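Local coordinates for Vv2_1132 (Vibrio vulnificus CMCP6, PDB 5Y9S), which probably regulates transcription as a LysR-family DNA-binding protein, pairing a helix-turn-helix domain with a substrate-binding domain that presumably senses a small effector, at residues 103-108 with 112-117; 153-158 with 295-300; 200-205 with 213-218; 237-242 with 253-258. All coordinates share one frame; numbering follows the deposited sequence.

Contact 1 of 4, residues 103-108 with 112-117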
# COMPACT_ATOMS: atom_id res chain seq x y z
N ILE D 103 15.15 14.91 25.12
CA ILE D 103 14.07 15.63 25.78
C ILE D 103 12.88 15.69 24.83
O ILE D 103 13.05 16.02 23.65
CB ILE D 103 14.51 17.04 26.21
CG1 ILE D 103 15.63 16.94 27.25
CG2 ILE D 103 13.33 17.80 26.74
CD1 ILE D 103 16.42 18.22 27.47
N VAL D 104 11.70 15.34 25.33
CA VAL D 104 10.45 15.42 24.59
C VAL D 104 9.51 16.33 25.35
O VAL D 104 9.53 16.35 26.59
CB VAL D 104 9.82 14.02 24.39
CG1 VAL D 104 9.52 13.38 25.73
CG2 VAL D 104 8.55 14.10 23.59
N CYS D 105 8.70 17.09 24.62
CA CYS D 105 7.72 18.00 25.23
C CYS D 105 6.82 18.54 24.14
O CYS D 105 7.01 18.28 22.94
CB CYS D 105 8.39 19.16 25.95
SG CYS D 105 9.48 20.11 24.86
N LEU D 106 5.84 19.33 24.57
CA LEU D 106 4.97 20.02 23.63
C LEU D 106 5.74 21.14 22.95
O LEU D 106 6.76 21.63 23.46
CB LEU D 106 3.75 20.58 24.35
CG LEU D 106 2.80 19.51 24.89
CD1 LEU D 106 3.21 19.04 26.31
CD2 LEU D 106 1.36 20.00 24.82
N HIS D 107 5.22 21.56 21.79
CA HIS D 107 5.88 22.59 20.99
C HIS D 107 6.08 23.88 21.77
O HIS D 107 7.15 24.50 21.70
CB HIS D 107 5.06 22.89 19.73
CG HIS D 107 5.26 21.90 18.63
ND1 HIS D 107 4.83 20.59 18.72
CD2 HIS D 107 5.85 22.02 17.42
CE1 HIS D 107 5.14 19.95 17.60
NE2 HIS D 107 5.76 20.80 16.79
N THR D 108 5.05 24.30 22.51
CA THR D 108 5.13 25.59 23.21
C THR D 108 6.26 25.57 24.22
O THR D 108 7.10 26.48 24.25
CB THR D 108 3.80 25.91 23.88
OG1 THR D 108 3.48 24.89 24.84
CG2 THR D 108 2.68 25.96 22.85
N ASN D 112 9.85 28.52 24.95
CA ASN D 112 9.84 29.53 26.00
C ASN D 112 10.12 28.95 27.38
O ASN D 112 10.26 29.72 28.34
CB ASN D 112 8.50 30.26 26.01
CG ASN D 112 7.35 29.36 25.61
OD1 ASN D 112 7.13 28.31 26.23
ND2 ASN D 112 6.62 29.74 24.55
N LEU D 113 10.24 27.63 27.51
CA LEU D 113 10.65 27.03 28.77
C LEU D 113 12.05 26.44 28.69
O LEU D 113 12.94 26.89 29.41
CB LEU D 113 9.65 25.96 29.23
CG LEU D 113 9.93 25.44 30.64
CD1 LEU D 113 9.57 26.50 31.67
CD2 LEU D 113 9.17 24.14 30.93
N LEU D 114 12.27 25.46 27.81
CA LEU D 114 13.56 24.76 27.81
C LEU D 114 14.75 25.69 27.59
O LEU D 114 15.69 25.65 28.39
CB LEU D 114 13.50 23.61 26.80
CG LEU D 114 12.47 22.56 27.22
CD1 LEU D 114 12.53 21.35 26.33
CD2 LEU D 114 12.66 22.15 28.68
N PRO D 115 14.78 26.55 26.56
CA PRO D 115 15.98 27.38 26.37
C PRO D 115 16.30 28.26 27.57
O PRO D 115 17.47 28.41 27.95
CB PRO D 115 15.64 28.21 25.12
CG PRO D 115 14.66 27.37 24.38
CD PRO D 115 13.83 26.69 25.44
N LYS D 116 15.28 28.88 28.17
CA LYS D 116 15.49 29.63 29.40
C LYS D 116 16.10 28.73 30.47
O LYS D 116 17.12 29.07 31.08
CB LYS D 116 14.17 30.22 29.88
CG LYS D 116 14.26 31.00 31.18
CD LYS D 116 14.33 32.50 30.92
CE LYS D 116 14.47 33.28 32.22
NZ LYS D 116 13.34 33.01 33.16
N LEU D 117 15.48 27.56 30.70
CA LEU D 117 16.04 26.60 31.64
C LEU D 117 17.49 26.26 31.29
O LEU D 117 18.37 26.32 32.15
CB LEU D 117 15.19 25.32 31.65
CG LEU D 117 14.22 25.24 32.82
CD1 LEU D 117 14.98 25.36 34.13
CD2 LEU D 117 13.18 26.34 32.72
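C105 on the strand and L114 on helix 114-120, the second helix after it, face each other with their CA atoms 9.3 Å apart, and the two segments draw together at the short helix 107-112 that joins them, where the CA atoms of T108 and N112 are 6.7 Å apart. There the backbone N of N112 gives a weak hydrogen bond to the carbonyl O of T108, at 3.5 Å and fairly straight (159°), in the four-residue spacing of an alpha helix. Helix 114-120 then opens its first turn, with L117 N bonded to L113 O at 2.9 Å. This is the opening beta-alpha stretch of the LysR substrate-binding domain, of the periplasmic-binding-protein type: strand 100-105 runs parallel to strands 129-134 and 153-157, and the helices after it pack back on the sheet. A single methyl makes the apolar contact. L114 CD1 reaches both C105 SG, at 3.6 Å, and I103 CG2, at 3.7 Å, two residues that lie on the same side of the strand. The side chains of I103 and L114 run alongside each other in opposite senses. The CG2 branch of I103 touches while CG1 lies beside the backbone N (chi1 -64°). A small cysteine beside a branched isoleucine leaves a shallow apolar face for the end of a leucine, and F155 and V132 of the two flanking strands also touch L114.

Contact 2 of 4, residues 153-158 with 295-300; sequences LLFTYN and DQFWQE
With CG beside the backbone N and anti to the carbonyl carbon (chi1 -58°), L153 turns its two methyls to F297 and W298; in W298, CG is anti to the backbone N (chi1 180°), which extends the indole toward the strand, and F297 takes the same arrangement. Each methyl of L153 then has its own aromatic partner. CD1 lies 3.4 Å from F297 CD1 and 3.7 Å from F297 CE1, approaching that ring at a slant, whereas CD2 comes to the edge of the indole, near its plane, 3.7 Å from W298 CE3. A leucine suits the place because its forked end can serve two rings at once. The parts joined are an inner strand of the substrate-binding domain, 153-157, parallel to 100-105 and antiparallel to 277-286, and the C-terminal helix 292-300; the axes of strand 153-157 and helix 295-300 come no closer than 11.5 Å, their N-to-C directions 30° apart, and large side chains span the gap. F155, two residues along the strand, adds its tip: CZ is 4.0 Å from F297 CE1, which lies at the edge of the F155 ring, near its plane. F155 also rests on I103, C105 and C283 of the adjoining strands. R285 of strand 277-286 forms a salt bridge with D295 and a cation-pi contact with W298.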
# COMPACT_ATOMS: atom_id res chain seq x y z
N LEU D 153 13.92 12.63 29.17
CA LEU D 153 13.12 13.52 29.99
C LEU D 153 11.88 13.96 29.22
O LEU D 153 11.90 14.09 28.00
CB LEU D 153 13.89 14.76 30.45
CG LEU D 153 15.17 14.52 31.26
CD1 LEU D 153 16.02 15.78 31.26
CD2 LEU D 153 14.82 14.10 32.67
N LEU D 154 10.82 14.20 29.97
CA LEU D 154 9.58 14.71 29.41
C LEU D 154 9.15 15.91 30.25
O LEU D 154 9.04 15.80 31.48
CB LEU D 154 8.50 13.62 29.40
CG LEU D 154 7.07 14.12 29.30
CD1 LEU D 154 6.71 14.49 27.85
CD2 LEU D 154 6.10 13.09 29.87
N PHE D 155 8.95 17.05 29.61
CA PHE D 155 8.41 18.23 30.27
C PHE D 155 6.95 18.38 29.86
O PHE D 155 6.63 18.23 28.68
CB PHE D 155 9.20 19.47 29.89
CG PHE D 155 10.56 19.51 30.47
CD1 PHE D 155 11.61 18.84 29.85
CD2 PHE D 155 10.81 20.19 31.65
CE1 PHE D 155 12.87 18.86 30.40
CE2 PHE D 155 12.07 20.22 32.20
CZ PHE D 155 13.11 19.55 31.58
N THR D 156 6.08 18.66 30.83
CA THR D 156 4.65 18.72 30.52
C THR D 156 3.92 19.50 31.60
O THR D 156 4.42 19.67 32.72
CB THR D 156 4.06 17.31 30.39
OG1 THR D 156 2.74 17.39 29.83
CG2 THR D 156 4.00 16.64 31.75
N TYR D 157 2.74 19.98 31.24
CA TYR D 157 1.79 20.54 32.20
C TYR D 157 1.07 19.40 32.92
O TYR D 157 0.84 18.33 32.35
CB TYR D 157 0.77 21.44 31.50
CG TYR D 157 1.31 22.68 30.80
CD1 TYR D 157 1.85 23.73 31.53
CD2 TYR D 157 1.27 22.80 29.41
CE1 TYR D 157 2.35 24.86 30.91
CE2 TYR D 157 1.77 23.93 28.77
CZ TYR D 157 2.31 24.96 29.54
OH TYR D 157 2.81 26.10 28.95
N ASN D 158 0.71 19.64 34.19
CA ASN D 158 0.19 18.57 35.05
C ASN D 158 -1.06 17.94 34.44
O ASN D 158 -1.81 18.58 33.71
CB ASN D 158 -0.13 19.11 36.44
CG ASN D 158 -1.22 20.16 36.40
OD1 ASN D 158 -2.37 19.87 36.08
ND2 ASN D 158 -0.86 21.40 36.72
N ASP D 295 21.27 12.41 34.93
CA ASP D 295 21.31 12.83 36.33
C ASP D 295 21.87 14.24 36.47
O ASP D 295 21.28 15.08 37.16
CB ASP D 295 22.12 11.83 37.16
CG ASP D 295 21.23 10.84 37.89
OD1 ASP D 295 20.37 11.29 38.69
OD2 ASP D 295 21.38 9.62 37.64
N GLN D 296 22.99 14.53 35.81
CA GLN D 296 23.54 15.88 35.91
C GLN D 296 22.49 16.92 35.52
O GLN D 296 22.37 17.96 36.17
CB GLN D 296 24.78 16.03 35.03
CG GLN D 296 26.02 15.33 35.56
CD GLN D 296 27.17 15.39 34.57
OE1 GLN D 296 26.98 15.78 33.41
NE2 GLN D 296 28.36 15.01 35.01
N PHE D 297 21.71 16.62 34.48
CA PHE D 297 20.62 17.52 34.09
C PHE D 297 19.55 17.58 35.17
O PHE D 297 19.12 18.67 35.57
CB PHE D 297 20.01 17.05 32.77
CG PHE D 297 19.12 18.08 32.13
CD1 PHE D 297 17.85 18.33 32.61
CD2 PHE D 297 19.58 18.82 31.04
CE1 PHE D 297 17.04 19.28 32.02
CE2 PHE D 297 18.77 19.77 30.45
CZ PHE D 297 17.50 20.00 30.94
N TRP D 298 19.09 16.42 35.63
CA TRP D 298 18.00 16.38 36.60
C TRP D 298 18.38 17.06 37.90
O TRP D 298 17.61 17.87 38.44
CB TRP D 298 17.58 14.93 36.84
CG TRP D 298 16.47 14.76 37.81
CD1 TRP D 298 16.57 14.77 39.17
CD2 TRP D 298 15.09 14.55 37.50
NE1 TRP D 298 15.33 14.57 39.73
CE2 TRP D 298 14.40 14.44 38.73
CE3 TRP D 298 14.36 14.43 36.31
CZ2 TRP D 298 13.02 14.22 38.80
CZ3 TRP D 298 12.99 14.22 36.38
CH2 TRP D 298 12.34 14.12 37.62
N GLN D 299 19.58 16.78 38.42
CA GLN D 299 20.01 17.37 39.68
C GLN D 299 20.14 18.88 39.58
O GLN D 299 20.20 19.56 40.62
CB GLN D 299 21.34 16.75 40.14
CG GLN D 299 21.18 15.70 41.23
CD GLN D 299 20.91 14.30 40.70
OE1 GLN D 299 21.07 14.03 39.51
NE2 GLN D 299 20.50 13.40 41.58
N GLU D 300 20.18 19.44 38.38
CA GLU D 300 20.31 20.88 38.25
C GLU D 300 18.96 21.60 38.31
O GLU D 300 18.90 22.75 38.76
CB GLU D 300 21.06 21.21 36.95
CG GLU D 300 22.01 22.40 37.07
CD GLU D 300 21.27 23.69 37.31
OE1 GLU D 300 20.29 23.95 36.57
OE2 GLU D 300 21.65 24.45 38.22

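Contact 3 of 4, residues 200-205 with 213-218; sequences IPYLSY and KVVEPV
The hydroxyl of Y202 donates a hydrogen bond to OE2 of E216, with 3.3 Å between Y202 OH and E216 OE2. The donor stands above the carboxylate rather than beside it, 71° out of its plane, so the bond is probably modest in strength. Two side chains reaching from opposite directions produce this: the tyrosine extends from the strand, while the glutamate chain, bent at chi2 (-76°), folds its carboxylate back from the helix. Ring and carboxylate planes are nearly perpendicular, 81° apart. OE2 lies at the ring edge, near its plane, 3.6 Å from Y202 CE2, where the slightly positive C-H edge probably suits a carboxylate oxygen. Tyrosine fits the site because its hydroxyl bonds E216 while V215 CG1 packs 3.7 Å from Y202 OH; the ring itself has S204 CB over one face, offset toward the rim. The proline P217, lacking an N-H, accompanies a kink in the helix. The contact lies within a beta-alpha-beta unit, strand 199-205, helix 210-220 and strand 225-232, with the two strands parallel neighbours. Y202 also packs against L226 of strand 225-232 and W250 of strand 248-252, while V215 reaches across to I277 of strand 277-286.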
# COMPACT_ATOMS: atom_id res chain seq x y z
N ILE D 200 -15.72 41.48 24.46
CA ILE D 200 -14.26 41.57 24.36
C ILE D 200 -13.79 40.53 23.36
O ILE D 200 -14.14 39.35 23.51
CB ILE D 200 -13.58 41.34 25.72
CG1 ILE D 200 -14.44 41.92 26.84
CG2 ILE D 200 -12.20 41.94 25.69
CD1 ILE D 200 -13.92 41.60 28.23
N PRO D 201 -13.00 40.90 22.36
CA PRO D 201 -12.42 39.89 21.48
C PRO D 201 -11.50 38.98 22.27
O PRO D 201 -10.71 39.43 23.10
CB PRO D 201 -11.65 40.71 20.44
CG PRO D 201 -12.10 42.14 20.63
CD PRO D 201 -12.50 42.25 22.06
N TYR D 202 -11.61 37.68 22.01
CA TYR D 202 -10.98 36.66 22.83
C TYR D 202 -10.06 35.83 21.95
O TYR D 202 -10.51 35.27 20.94
CB TYR D 202 -12.05 35.78 23.49
CG TYR D 202 -11.51 34.56 24.20
CD1 TYR D 202 -10.35 34.61 24.98
CD2 TYR D 202 -12.18 33.35 24.11
CE1 TYR D 202 -9.87 33.49 25.63
CE2 TYR D 202 -11.71 32.22 24.77
CZ TYR D 202 -10.55 32.29 25.52
OH TYR D 202 -10.09 31.16 26.15
N LEU D 203 -8.77 35.76 22.32
CA LEU D 203 -7.77 34.97 21.61
C LEU D 203 -7.54 33.68 22.40
O LEU D 203 -6.94 33.71 23.47
CB LEU D 203 -6.46 35.75 21.45
CG LEU D 203 -6.54 37.24 21.11
CD1 LEU D 203 -5.29 37.98 21.62
CD2 LEU D 203 -6.69 37.43 19.62
N SER D 204 -8.02 32.56 21.86
CA SER D 204 -8.25 31.35 22.64
C SER D 204 -7.38 30.19 22.16
O SER D 204 -6.79 30.21 21.08
CB SER D 204 -9.72 30.94 22.55
OG SER D 204 -9.99 30.45 21.25
N TYR D 205 -7.34 29.14 22.99
CA TYR D 205 -6.63 27.92 22.64
C TYR D 205 -7.56 26.94 21.95
O TYR D 205 -8.77 26.92 22.20
CB TYR D 205 -6.04 27.27 23.87
CG TYR D 205 -4.90 28.02 24.53
CD1 TYR D 205 -3.60 27.79 24.14
CD2 TYR D 205 -5.14 28.90 25.58
CE1 TYR D 205 -2.54 28.44 24.75
CE2 TYR D 205 -4.10 29.56 26.20
CZ TYR D 205 -2.80 29.32 25.78
OH TYR D 205 -1.76 29.98 26.39
N LYS D 213 -8.27 23.08 28.34
CA LYS D 213 -8.94 22.32 29.38
C LYS D 213 -8.73 22.93 30.75
O LYS D 213 -9.45 22.57 31.69
CB LYS D 213 -8.45 20.88 29.34
CG LYS D 213 -8.64 20.24 27.97
CD LYS D 213 -7.74 19.05 27.78
CE LYS D 213 -8.06 18.35 26.48
NZ LYS D 213 -9.49 18.55 26.14
N VAL D 214 -7.77 23.84 30.89
CA VAL D 214 -7.48 24.52 32.15
C VAL D 214 -8.15 25.89 32.15
O VAL D 214 -8.67 26.35 33.18
CB VAL D 214 -5.96 24.62 32.36
CG1 VAL D 214 -5.58 25.81 33.19
CG2 VAL D 214 -5.50 23.38 33.04
N VAL D 215 -8.19 26.54 30.99
CA VAL D 215 -8.67 27.91 30.91
C VAL D 215 -10.18 27.96 30.79
O VAL D 215 -10.85 28.75 31.48
CB VAL D 215 -7.97 28.64 29.75
CG1 VAL D 215 -8.71 29.93 29.40
CG2 VAL D 215 -6.52 28.93 30.10
N GLU D 216 -10.76 27.14 29.93
CA GLU D 216 -12.18 27.31 29.64
C GLU D 216 -13.09 26.97 30.82
O GLU D 216 -14.14 27.62 30.98
CB GLU D 216 -12.57 26.49 28.41
CG GLU D 216 -11.94 27.03 27.13
CD GLU D 216 -12.62 28.29 26.62
OE1 GLU D 216 -13.54 28.81 27.30
OE2 GLU D 216 -12.24 28.76 25.52
N PRO D 217 -12.75 25.99 31.67
CA PRO D 217 -13.55 25.82 32.90
C PRO D 217 -13.64 27.09 33.72
O PRO D 217 -14.74 27.50 34.10
CB PRO D 217 -12.80 24.70 33.63
CG PRO D 217 -12.21 23.89 32.55
CD PRO D 217 -11.80 24.87 31.49
N VAL D 218 -12.51 27.76 33.97
CA VAL D 218 -12.56 29.01 34.73
C VAL D 218 -13.26 30.11 33.93
O VAL D 218 -13.94 30.96 34.51
CB VAL D 218 -11.15 29.44 35.16
CG1 VAL D 218 -11.23 30.73 35.97
CG2 VAL D 218 -10.47 28.35 35.96

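Contact 4 of 4, residues 237-242 with 253-258; sequences SLVKMA and MHVIEE
V239 lies on helix 235-243, which packs on the sheet of the LysR substrate-binding domain, an alpha/beta fold of the periplasmic-binding-protein type; its CB points toward the turn at 253-256, and the side chain forks there. With CG1 anti to the backbone N (chi1 163°), CG2 is left beside that nitrogen, facing I256 and V255. CG2 does the work: it comes within 3.7 Å of I256 CG2 and 3.8 Å of V255 CG1, a single methyl lodged against two. The backbones come fairly close, with the CA atoms of V239 and I256 7.5 Å apart. Valine fits this position, being short, so that the backbones can approach, and branched at CB, so that a methyl is held close to the helix. On the opposite segment the chain makes a tight turn, I256 N binding M253 O at 3.0 Å, and I256 occupies the N-cap position of helix 257-261. An isoleucine there offers no side-chain cap; it turns its CG2 to V239 and packs on V183, V185 and V251 of the strands beneath. At the start of the helical segment, S237 OG is hydrogen-bonded to A110 O of the second subunit. Next to the valine pair, H254 is held by a hydrogen bond from ND1 to E180, and V255 CG2 lies 3.5 Å above the plane of the H254 ring, offset toward its rim.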
# COMPACT_ATOMS: atom_id res chain seq x y z
N SER D 237 1.73 32.44 19.64
CA SER D 237 0.91 33.13 18.65
C SER D 237 -0.12 34.02 19.32
O SER D 237 -0.35 35.15 18.87
CB SER D 237 0.18 32.13 17.74
OG SER D 237 1.04 31.67 16.75
N LEU D 238 -0.76 33.52 20.38
CA LEU D 238 -1.64 34.37 21.16
C LEU D 238 -0.91 35.64 21.55
O LEU D 238 -1.45 36.75 21.39
CB LEU D 238 -2.13 33.63 22.40
CG LEU D 238 -2.99 32.42 22.07
CD1 LEU D 238 -3.18 31.62 23.33
CD2 LEU D 238 -4.32 32.81 21.45
N VAL D 239 0.34 35.50 22.00
CA VAL D 239 1.09 36.65 22.49
C VAL D 239 1.29 37.68 21.37
O VAL D 239 1.05 38.87 21.56
CB VAL D 239 2.43 36.19 23.10
CG1 VAL D 239 3.40 37.38 23.24
CG2 VAL D 239 2.15 35.55 24.46
N LYS D 240 1.70 37.23 20.17
CA LYS D 240 1.83 38.16 19.06
C LYS D 240 0.52 38.88 18.80
O LYS D 240 0.48 40.11 18.72
CB LYS D 240 2.28 37.45 17.78
CG LYS D 240 3.73 37.06 17.76
CD LYS D 240 4.64 38.23 18.06
CE LYS D 240 6.10 37.76 18.08
NZ LYS D 240 6.94 38.45 17.04
N MET D 241 -0.57 38.12 18.69
CA MET D 241 -1.89 38.70 18.47
C MET D 241 -2.24 39.69 19.56
O MET D 241 -2.81 40.76 19.28
CB MET D 241 -2.94 37.58 18.44
CG MET D 241 -3.00 36.77 17.13
SD MET D 241 -2.88 37.80 15.65
CE MET D 241 -4.61 37.99 15.31
N ALA D 242 -1.96 39.35 20.81
CA ALA D 242 -2.36 40.25 21.89
C ALA D 242 -1.56 41.55 21.83
O ALA D 242 -2.12 42.64 22.07
CB ALA D 242 -2.19 39.56 23.24
N MET D 253 2.37 32.85 32.63
CA MET D 253 3.31 33.92 32.93
C MET D 253 4.64 33.71 32.23
O MET D 253 5.23 34.67 31.73
CB MET D 253 3.56 34.06 34.44
CG MET D 253 2.51 34.85 35.21
SD MET D 253 2.60 36.59 34.80
CE MET D 253 4.23 37.07 35.32
N HIS D 254 5.14 32.47 32.17
CA HIS D 254 6.51 32.30 31.70
C HIS D 254 6.69 32.63 30.22
O HIS D 254 7.83 32.80 29.76
CB HIS D 254 7.01 30.87 31.98
CG HIS D 254 6.54 29.86 30.99
ND1 HIS D 254 5.40 29.11 31.16
CD2 HIS D 254 7.07 29.47 29.80
CE1 HIS D 254 5.25 28.30 30.12
NE2 HIS D 254 6.24 28.51 29.28
N VAL D 255 5.59 32.75 29.48
CA VAL D 255 5.67 33.08 28.06
C VAL D 255 5.76 34.59 27.81
O VAL D 255 6.17 35.00 26.72
CB VAL D 255 4.48 32.44 27.33
CG1 VAL D 255 4.41 32.85 25.89
CG2 VAL D 255 4.58 30.92 27.42
N ILE D 256 5.46 35.42 28.81
CA ILE D 256 5.34 36.86 28.61
C ILE D 256 6.31 37.66 29.47
O ILE D 256 6.12 38.86 29.65
CB ILE D 256 3.90 37.34 28.86
CG1 ILE D 256 3.45 36.87 30.24
CG2 ILE D 256 2.97 36.78 27.82
CD1 ILE D 256 2.15 37.49 30.74
N GLU D 257 7.32 37.01 30.05
CA GLU D 257 8.21 37.70 30.97
C GLU D 257 8.81 38.94 30.33
O GLU D 257 8.84 40.02 30.94
CB GLU D 257 9.32 36.75 31.44
CG GLU D 257 10.11 37.25 32.65
CD GLU D 257 11.36 36.41 32.93
OE1 GLU D 257 11.38 35.21 32.59
OE2 GLU D 257 12.34 36.96 33.49
N GLU D 258 9.26 38.82 29.07
CA GLU D 258 9.89 39.93 28.37
C GLU D 258 8.87 40.96 27.88
O GLU D 258 9.15 42.16 27.92
CB GLU D 258 10.69 39.40 27.19
CG GLU D 258 11.52 40.46 26.48
CD GLU D 258 12.54 39.84 25.54
OE1 GLU D 258 12.26 39.73 24.32
OE2 GLU D 258 13.62 39.44 26.03

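All four contacts are largely buried and lie in the substrate-binding domain. Contacts 1 and 2 share the core of one sheet: V104 of strand 100-105 bonds through its backbone to L153 and F155 of strand 153-157, and the side chains meeting in both contacts are chiefly aliphatic or aromatic. Contact 3 lies farther away, its centre about 22 Å from that of contact 1; there a partly exposed E216 joins the buried Y202 by a hydrogen bond, beside apolar V215. It meets contact 4 through L238, which touches Y205 and L203. Contacts 1 and 4 are joined by the K116-E257 salt bridge, a surface link beside buried methyls, and both border the second subunit, whereas contact 2 touches no other chain.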